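Local coordinates for uncharacterized protein (Wolinella succinogenes, PDB 3PU6) that is of unknown function but is probably an endopeptidase of the hydrogenase maturation type, whose relatives activate a hydrogenase by proteolysis, at residues N12-D17 against L120-G125; E29-E34 against R140-D145; S46-L51 against S98-I103. All blocks are in the same frame, centred on the assembly; numbering follows the deposited sequence.

Interaction 1: N12-D17 against L120-G125; sequences NELRGD and LHFSEG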
# COMPACT_ATOMS: atom_id res chain seq x y z
N ASN A 12 3.27 1.17 -10.59
CA ASN A 12 4.16 1.56 -11.68
C ASN A 12 3.90 3.00 -12.08
O ASN A 12 2.85 3.32 -12.63
CB ASN A 12 3.91 0.64 -12.88
CG ASN A 12 4.91 0.83 -14.01
OD1 ASN A 12 5.46 1.92 -14.22
ND2 ASN A 12 5.13 -0.23 -14.77
N GLU A 13 4.86 3.86 -11.79
CA GLU A 13 4.68 5.29 -11.99
C GLU A 13 4.63 5.69 -13.45
O GLU A 13 4.25 6.82 -13.76
CB GLU A 13 5.82 6.04 -11.31
CG GLU A 13 5.68 6.17 -9.80
CD GLU A 13 6.83 6.95 -9.18
OE1 GLU A 13 8.00 6.77 -9.61
OE2 GLU A 13 6.55 7.74 -8.25
N LEU A 14 5.02 4.78 -14.33
CA LEU A 14 5.00 5.04 -15.76
C LEU A 14 3.68 4.64 -16.41
O LEU A 14 3.47 4.87 -17.59
CB LEU A 14 6.17 4.35 -16.42
CG LEU A 14 7.55 4.73 -15.85
CD1 LEU A 14 8.65 4.00 -16.60
CD2 LEU A 14 7.76 6.24 -15.91
N ARG A 15 2.78 4.06 -15.61
CA ARG A 15 1.43 3.69 -16.03
C ARG A 15 0.31 4.54 -15.42
O ARG A 15 -0.72 4.00 -15.02
CB ARG A 15 1.17 2.25 -15.62
CG ARG A 15 1.99 1.26 -16.35
CD ARG A 15 1.68 1.30 -17.83
NE ARG A 15 2.63 0.48 -18.56
CZ ARG A 15 3.77 0.95 -19.06
NH1 ARG A 15 4.10 2.23 -18.91
NH2 ARG A 15 4.58 0.13 -19.70
N GLY A 16 0.50 5.85 -15.33
CA GLY A 16 -0.54 6.74 -14.83
C GLY A 16 -0.97 6.55 -13.39
O GLY A 16 -0.16 6.53 -12.47
N ASP A 17 -2.27 6.39 -13.20
CA ASP A 17 -2.87 6.26 -11.87
C ASP A 17 -2.48 4.97 -11.19
O ASP A 17 -2.96 4.67 -10.09
CB ASP A 17 -4.40 6.32 -11.94
CG ASP A 17 -4.93 7.68 -12.37
OD1 ASP A 17 -4.16 8.67 -12.37
OD2 ASP A 17 -6.14 7.76 -12.70
N LEU A 120 -3.65 2.40 -18.74
CA LEU A 120 -3.39 1.66 -19.97
C LEU A 120 -2.36 2.31 -20.85
O LEU A 120 -2.00 1.78 -21.88
CB LEU A 120 -4.66 1.54 -20.80
CG LEU A 120 -5.80 0.61 -20.41
CD1 LEU A 120 -7.01 1.00 -21.24
CD2 LEU A 120 -5.43 -0.85 -20.64
N HIS A 121 -1.89 3.49 -20.48
CA HIS A 121 -0.99 4.22 -21.34
C HIS A 121 0.34 4.45 -20.65
O HIS A 121 0.44 4.44 -19.42
CB HIS A 121 -1.58 5.57 -21.71
CG HIS A 121 -2.93 5.48 -22.35
ND1 HIS A 121 -4.07 5.99 -21.76
CD2 HIS A 121 -3.33 4.93 -23.51
CE1 HIS A 121 -5.11 5.77 -22.54
NE2 HIS A 121 -4.69 5.12 -23.62
N PHE A 122 1.37 4.66 -21.46
CA PHE A 122 2.57 5.20 -20.89
C PHE A 122 2.23 6.63 -20.49
O PHE A 122 1.96 7.49 -21.34
CB PHE A 122 3.74 5.19 -21.87
CG PHE A 122 4.92 5.95 -21.35
CD1 PHE A 122 5.53 5.58 -20.17
CD2 PHE A 122 5.39 7.07 -22.02
CE1 PHE A 122 6.59 6.29 -19.68
CE2 PHE A 122 6.46 7.78 -21.52
CZ PHE A 122 7.06 7.38 -20.35
N SER A 123 2.19 6.87 -19.20
CA SER A 123 1.82 8.17 -18.73
C SER A 123 2.38 8.39 -17.34
O SER A 123 2.34 7.50 -16.49
CB SER A 123 0.30 8.30 -18.74
OG SER A 123 -0.11 9.38 -17.93
N GLU A 124 2.94 9.57 -17.12
CA GLU A 124 3.54 9.87 -15.84
C GLU A 124 2.71 10.90 -15.10
O GLU A 124 2.49 12.01 -15.60
CB GLU A 124 4.95 10.41 -16.03
CG GLU A 124 5.99 9.36 -16.25
CD GLU A 124 7.32 9.96 -16.60
OE1 GLU A 124 7.41 10.58 -17.69
OE2 GLU A 124 8.27 9.82 -15.79
N GLY A 125 2.26 10.52 -13.91
CA GLY A 125 1.43 11.40 -13.10
C GLY A 125 -0.01 10.94 -12.92
O GLY A 125 -0.52 10.12 -13.69
O HOH W 1 2.16 8.02 -12.52
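With CG anti to its own backbone N (chi1 170°), Phe122 reaches Leu14 through the ring edge atoms CD1 and CE1. The two segments are loops that follow the parallel strands 5-10 and 106-114 of an alpha/beta fold, and a single parallel-type beta bridge joins them. The evidence is the hydrogen-bond pattern: Ser123 uses both its backbone groups on the two neighbours of Arg15. Ser123 N donates to Leu14 O (2.9 Å), while Gly16 N donates to Ser123 O (2.7 Å). The first loop is turned by an Asx turn, Leu14 N to Asn12 OD1, within a type I turn from Asn12 to Arg15.

Apolar contact flanks the bridge. Leu14 CB meets Phe122 CE1 at 3.8 Å, and Leu14 CD2 rests 3.6 Å from Glu124 CG, the two side chains lying side by side. The Arg15 guanidinium stands at 89° to the Phe122 ring; its NH1 comes to the ring edge near CD1 and also gives a weak bond to Leu14 O, the carbonyl that Ser123 N already holds. Beyond the contact, Glu13 forms a salt bridge with Arg26 and Asp17 OD2 bonds Ser127 OG. A water closes the far end, donating to Glu13 O and Gly16 O and accepting from Gly125 N, which lies 2.9 Å from the water oxygen.

Interaction 2: E29-E34 against R140-D145; sequences EEQMPE and RIKELD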
# COMPACT_ATOMS: atom_id res chain seq x y z
N GLU A 29 5.72 9.35 4.08
CA GLU A 29 7.13 9.60 4.26
C GLU A 29 7.34 10.99 4.84
O GLU A 29 8.13 11.16 5.77
CB GLU A 29 7.82 9.49 2.91
CG GLU A 29 9.05 8.64 2.93
CD GLU A 29 9.83 8.77 1.66
OE1 GLU A 29 9.36 9.48 0.74
OE2 GLU A 29 10.92 8.16 1.60
N GLU A 30 6.64 11.97 4.27
CA GLU A 30 6.65 13.35 4.73
C GLU A 30 5.97 13.51 6.07
O GLU A 30 6.57 13.97 7.03
CB GLU A 30 5.94 14.27 3.74
CG GLU A 30 6.76 14.62 2.53
CD GLU A 30 5.89 14.97 1.32
OE1 GLU A 30 4.73 15.39 1.54
OE2 GLU A 30 6.38 14.82 0.17
N GLN A 31 4.70 13.14 6.14
CA GLN A 31 3.90 13.44 7.32
C GLN A 31 4.10 12.49 8.51
O GLN A 31 3.78 12.85 9.64
CB GLN A 31 2.44 13.46 6.94
CG GLN A 31 2.14 14.37 5.77
CD GLN A 31 0.66 14.65 5.65
OE1 GLN A 31 -0.12 14.33 6.56
NE2 GLN A 31 0.26 15.26 4.54
N MSE A 32 4.64 11.30 8.25
CA MSE A 32 4.57 10.23 9.23
C MSE A 32 5.87 9.49 9.45
O MSE A 32 5.96 8.30 9.16
CB MSE A 32 3.47 9.26 8.83
CG MSE A 32 2.18 9.99 8.51
SE MSE A 32 0.56 8.92 8.63
CE MSE A 32 0.53 8.55 10.54
N PRO A 33 6.87 10.19 10.00
CA PRO A 33 8.25 9.73 10.22
C PRO A 33 8.36 8.43 11.02
O PRO A 33 9.33 7.70 10.84
CB PRO A 33 8.87 10.88 11.01
CG PRO A 33 8.04 12.08 10.64
CD PRO A 33 6.66 11.55 10.52
N GLU A 34 7.39 8.14 11.88
CA GLU A 34 7.41 6.88 12.64
C GLU A 34 7.13 5.66 11.75
O GLU A 34 7.36 4.51 12.15
CB GLU A 34 6.41 6.94 13.78
CG GLU A 34 6.87 7.79 14.94
CD GLU A 34 5.99 7.61 16.15
OE1 GLU A 34 5.12 6.71 16.13
OE2 GLU A 34 6.16 8.38 17.13
N ARG A 140 -6.65 7.45 5.92
CA ARG A 140 -6.88 6.16 6.57
C ARG A 140 -5.64 5.59 7.25
O ARG A 140 -5.75 4.84 8.22
CB ARG A 140 -7.46 5.16 5.56
CG ARG A 140 -8.51 5.77 4.65
CD ARG A 140 -9.76 6.17 5.42
NE ARG A 140 -10.43 4.99 5.97
CZ ARG A 140 -11.19 4.15 5.26
NH1 ARG A 140 -11.40 4.37 3.96
NH2 ARG A 140 -11.75 3.10 5.86
N ILE A 141 -4.46 5.94 6.75
CA ILE A 141 -3.21 5.48 7.37
C ILE A 141 -3.08 6.18 8.69
O ILE A 141 -2.66 5.59 9.68
CB ILE A 141 -1.94 5.77 6.50
CG1 ILE A 141 -1.85 4.77 5.36
CG2 ILE A 141 -0.68 5.63 7.34
CD1 ILE A 141 -1.69 3.35 5.84
N LYS A 142 -3.46 7.45 8.69
CA LYS A 142 -3.46 8.25 9.90
C LYS A 142 -4.48 7.70 10.90
O LYS A 142 -4.22 7.71 12.11
CB LYS A 142 -3.77 9.71 9.57
CG LYS A 142 -2.68 10.43 8.83
CD LYS A 142 -3.16 11.80 8.39
CE LYS A 142 -2.02 12.77 8.13
NZ LYS A 142 -2.50 14.04 7.50
N GLU A 143 -5.62 7.22 10.41
CA GLU A 143 -6.64 6.65 11.30
C GLU A 143 -6.12 5.36 11.91
O GLU A 143 -6.31 5.10 13.10
CB GLU A 143 -7.97 6.41 10.56
CG GLU A 143 -8.59 7.69 9.99
CD GLU A 143 -9.65 7.43 8.91
OE1 GLU A 143 -10.33 6.38 8.96
OE2 GLU A 143 -9.79 8.30 8.01
N LEU A 144 -5.45 4.55 11.08
CA LEU A 144 -4.88 3.29 11.54
C LEU A 144 -3.80 3.53 12.58
O LEU A 144 -3.68 2.80 13.56
CB LEU A 144 -4.30 2.52 10.37
CG LEU A 144 -3.46 1.34 10.84
CD1 LEU A 144 -4.34 0.32 11.54
CD2 LEU A 144 -2.70 0.73 9.67
N ASP A 145 -3.01 4.57 12.34
CA ASP A 145 -1.93 4.98 13.22
C ASP A 145 -2.44 5.28 14.62
O ASP A 145 -1.86 4.83 15.62
CB ASP A 145 -1.26 6.21 12.67
CG ASP A 145 0.09 6.44 13.26
OD1 ASP A 145 0.70 5.46 13.75
OD2 ASP A 145 0.54 7.59 13.25
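Met32, a selenomethionine in the crystal, lays its selenium against two consecutive residues of the opposing helix, Ile141 and Lys142. This is a helix-to-helix contact on one face of the sheet in an alpha/beta fold: the C-terminal end of helix 20-31 meets the side of helix 128-147. Met32 is the first residue to leave helical backbone angles, and its CB is directed at the other helix, as is that of Gln31. The backbones stay well apart, with Met32 CA 8.3 Å from Lys142 CA, and side chains bridge the gap.

Of all the residues here Met32 has the largest area buried by the contact. Its SE lies 3.6 Å from Lys142 CG and 3.7 Å from Ile141 CG2, so the aliphatic root of the lysine and the gamma branch of the isoleucine both bear on one atom. The bend at chi3 (66°) turns CE toward Asp145, but the modelled approach there is too close to be trusted. Ile141 continues the packing inward, touching Trp35, Val60 and Leu110 on three strands of the sheet. Asp145 OD1 has a weak hydrogen bond from Trp35 NE1, and Glu34 makes a salt bridge with Lys5.

Lys142 serves the contact twice. Its CG belongs to the apolar part, whereas the chain, extended beyond CG, carries NZ to OE1 of Gln31, which is likewise extended. The two side chains meet at about a right angle where both residues are exposed. Lys142 NZ donates to Gln31 OE1 at 2.6 Å, lying in the plane of the amide carbonyl with a C=O...N angle of 151°.

Interaction 3: S46-L51 against S98-I103; sequences SEFGKL and SYLRGI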
# COMPACT_ATOMS: atom_id res chain seq x y z
N SER A 46 11.42 -7.36 -4.25
CA SER A 46 12.71 -6.77 -4.02
C SER A 46 12.82 -6.21 -2.59
O SER A 46 13.91 -5.85 -2.15
CB SER A 46 12.96 -5.64 -5.01
OG SER A 46 12.59 -4.40 -4.44
N GLU A 47 11.70 -6.12 -1.88
CA GLU A 47 11.71 -5.55 -0.53
C GLU A 47 11.63 -6.57 0.61
O GLU A 47 11.60 -6.18 1.77
CB GLU A 47 10.58 -4.55 -0.35
CG GLU A 47 10.57 -3.44 -1.37
CD GLU A 47 11.83 -2.64 -1.34
OE1 GLU A 47 12.02 -1.89 -0.37
OE2 GLU A 47 12.62 -2.76 -2.30
N PHE A 48 11.60 -7.86 0.30
CA PHE A 48 11.42 -8.84 1.35
C PHE A 48 12.60 -8.91 2.29
O PHE A 48 12.45 -9.19 3.47
CB PHE A 48 11.16 -10.23 0.77
CG PHE A 48 9.93 -10.31 -0.03
CD1 PHE A 48 8.99 -9.30 0.03
CD2 PHE A 48 9.68 -11.42 -0.83
CE1 PHE A 48 7.85 -9.37 -0.71
CE2 PHE A 48 8.55 -11.49 -1.57
CZ PHE A 48 7.62 -10.47 -1.51
N GLY A 49 13.79 -8.68 1.76
CA GLY A 49 14.98 -8.81 2.55
C GLY A 49 14.92 -7.86 3.72
O GLY A 49 15.00 -8.29 4.87
N LYS A 50 14.78 -6.58 3.41
CA LYS A 50 14.63 -5.52 4.40
C LYS A 50 13.48 -5.81 5.36
O LYS A 50 13.55 -5.48 6.55
CB LYS A 50 14.32 -4.20 3.70
CG LYS A 50 15.14 -3.91 2.47
CD LYS A 50 14.79 -2.52 1.98
CE LYS A 50 15.86 -1.99 1.04
NZ LYS A 50 15.70 -0.52 0.80
N LEU A 51 12.42 -6.40 4.82
CA LEU A 51 11.27 -6.74 5.61
C LEU A 51 11.55 -7.82 6.63
O LEU A 51 11.19 -7.68 7.79
CB LEU A 51 10.10 -7.13 4.71
CG LEU A 51 9.38 -5.96 4.03
CD1 LEU A 51 8.30 -6.47 3.07
CD2 LEU A 51 8.79 -4.99 5.06
N SER A 98 0.48 -13.30 0.97
CA SER A 98 0.64 -14.48 1.83
C SER A 98 2.07 -14.59 2.31
O SER A 98 2.35 -15.24 3.32
CB SER A 98 0.19 -15.77 1.14
OG SER A 98 0.73 -15.88 -0.16
N TYR A 99 2.98 -13.95 1.60
CA TYR A 99 4.34 -13.90 2.07
C TYR A 99 4.41 -12.98 3.28
O TYR A 99 5.00 -13.32 4.30
CB TYR A 99 5.30 -13.41 1.00
CG TYR A 99 6.67 -13.23 1.58
CD1 TYR A 99 7.17 -11.96 1.83
CD2 TYR A 99 7.44 -14.34 1.94
CE1 TYR A 99 8.44 -11.79 2.39
CE2 TYR A 99 8.70 -14.18 2.50
CZ TYR A 99 9.20 -12.90 2.73
OH TYR A 99 10.44 -12.73 3.29
N LEU A 100 3.80 -11.81 3.14
CA LEU A 100 3.83 -10.79 4.18
C LEU A 100 3.19 -11.30 5.48
O LEU A 100 3.72 -11.07 6.57
CB LEU A 100 3.15 -9.51 3.72
CG LEU A 100 3.67 -8.92 2.41
CD1 LEU A 100 2.76 -7.80 1.95
CD2 LEU A 100 5.12 -8.46 2.55
N ARG A 101 2.08 -12.01 5.35
CA ARG A 101 1.40 -12.56 6.50
C ARG A 101 2.33 -13.49 7.25
O ARG A 101 2.16 -13.72 8.45
CB ARG A 101 0.16 -13.34 6.08
CG ARG A 101 -0.90 -12.53 5.40
CD ARG A 101 -2.01 -13.45 4.86
NE ARG A 101 -3.08 -13.71 5.82
CZ ARG A 101 -3.18 -14.80 6.57
NH1 ARG A 101 -2.27 -15.76 6.48
NH2 ARG A 101 -4.20 -14.94 7.41
N GLY A 102 3.30 -14.04 6.53
CA GLY A 102 4.25 -14.96 7.11
C GLY A 102 5.35 -14.23 7.84
O GLY A 102 5.88 -14.72 8.82
N ILE A 103 5.71 -13.05 7.35
CA ILE A 103 6.62 -12.19 8.07
C ILE A 103 5.92 -11.58 9.28
O ILE A 103 6.50 -11.44 10.36
CB ILE A 103 7.09 -11.00 7.22
CG1 ILE A 103 7.81 -11.42 5.96
CG2 ILE A 103 8.03 -10.08 8.03
CD1 ILE A 103 8.44 -10.21 5.33
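Tyr99 begins the contact by stacking its ring on that of Phe48. CG of the tyrosine is anti to the backbone N (chi1 174°), and the ring beyond it lies against that of Phe48, joining helix 94-103 to helix 48-54. The ring centroids are 4.0 Å apart and the planes are inclined by 28°, so the pair is face to face but imperfectly parallel. The overlap is also offset: Tyr99 CD1 sits 3.4 Å above the Phe48 plane over its centre, whereas Phe48 CD2 lies above the Tyr99 ring nearer its rim. Beyond the stack, Tyr99 OH has a weak hydrogen bond with Arg52 NE.

Next in sequence, Leu100 turns its CD2 into the buried side of the interface. This methyl lies 3.8 Å from Leu51 CD1 and more loosely, at 4.3 Å, from Phe48 CE1, which it approaches obliquely. Leu100 also touches Thr107, and Leu51 touches Val6 and Phe38, so this part of the contact rests directly on the sheet.

One turn on from Tyr99, Ile103 completes the interface with its delta methyl: Ile103 CD1 packs 3.6 Å from Leu51 CB. No hydrogen bond passes between the segments. Two neighbouring helices, packed on each other and on one face of a mostly parallel sheet, form part of one outer layer, consistent with the alpha/beta/alpha sandwich of hydrogenase maturation proteases.

Interactions 2 and 3 each join two helices, but on opposite faces of the sheet: in strand 35-41, residues around interaction 2 touch Trp35, Val37 and Phe39, whereas those of interaction 3 touch Phe38. Their centres are about 20 Å apart, and both are partly buried. Interaction 1 is a surface contact between loops, about 25 Å from interaction 2 by centres, yet it holds the chain before helices 20-31 and 128-147, the pair whose far ends meet in interaction 2. The chemistry follows the place: backbone bonds and a water in interaction 1, selenium packing with one lysine-to-amide hydrogen bond in interaction 2, purely apolar and aromatic contact in interaction 3.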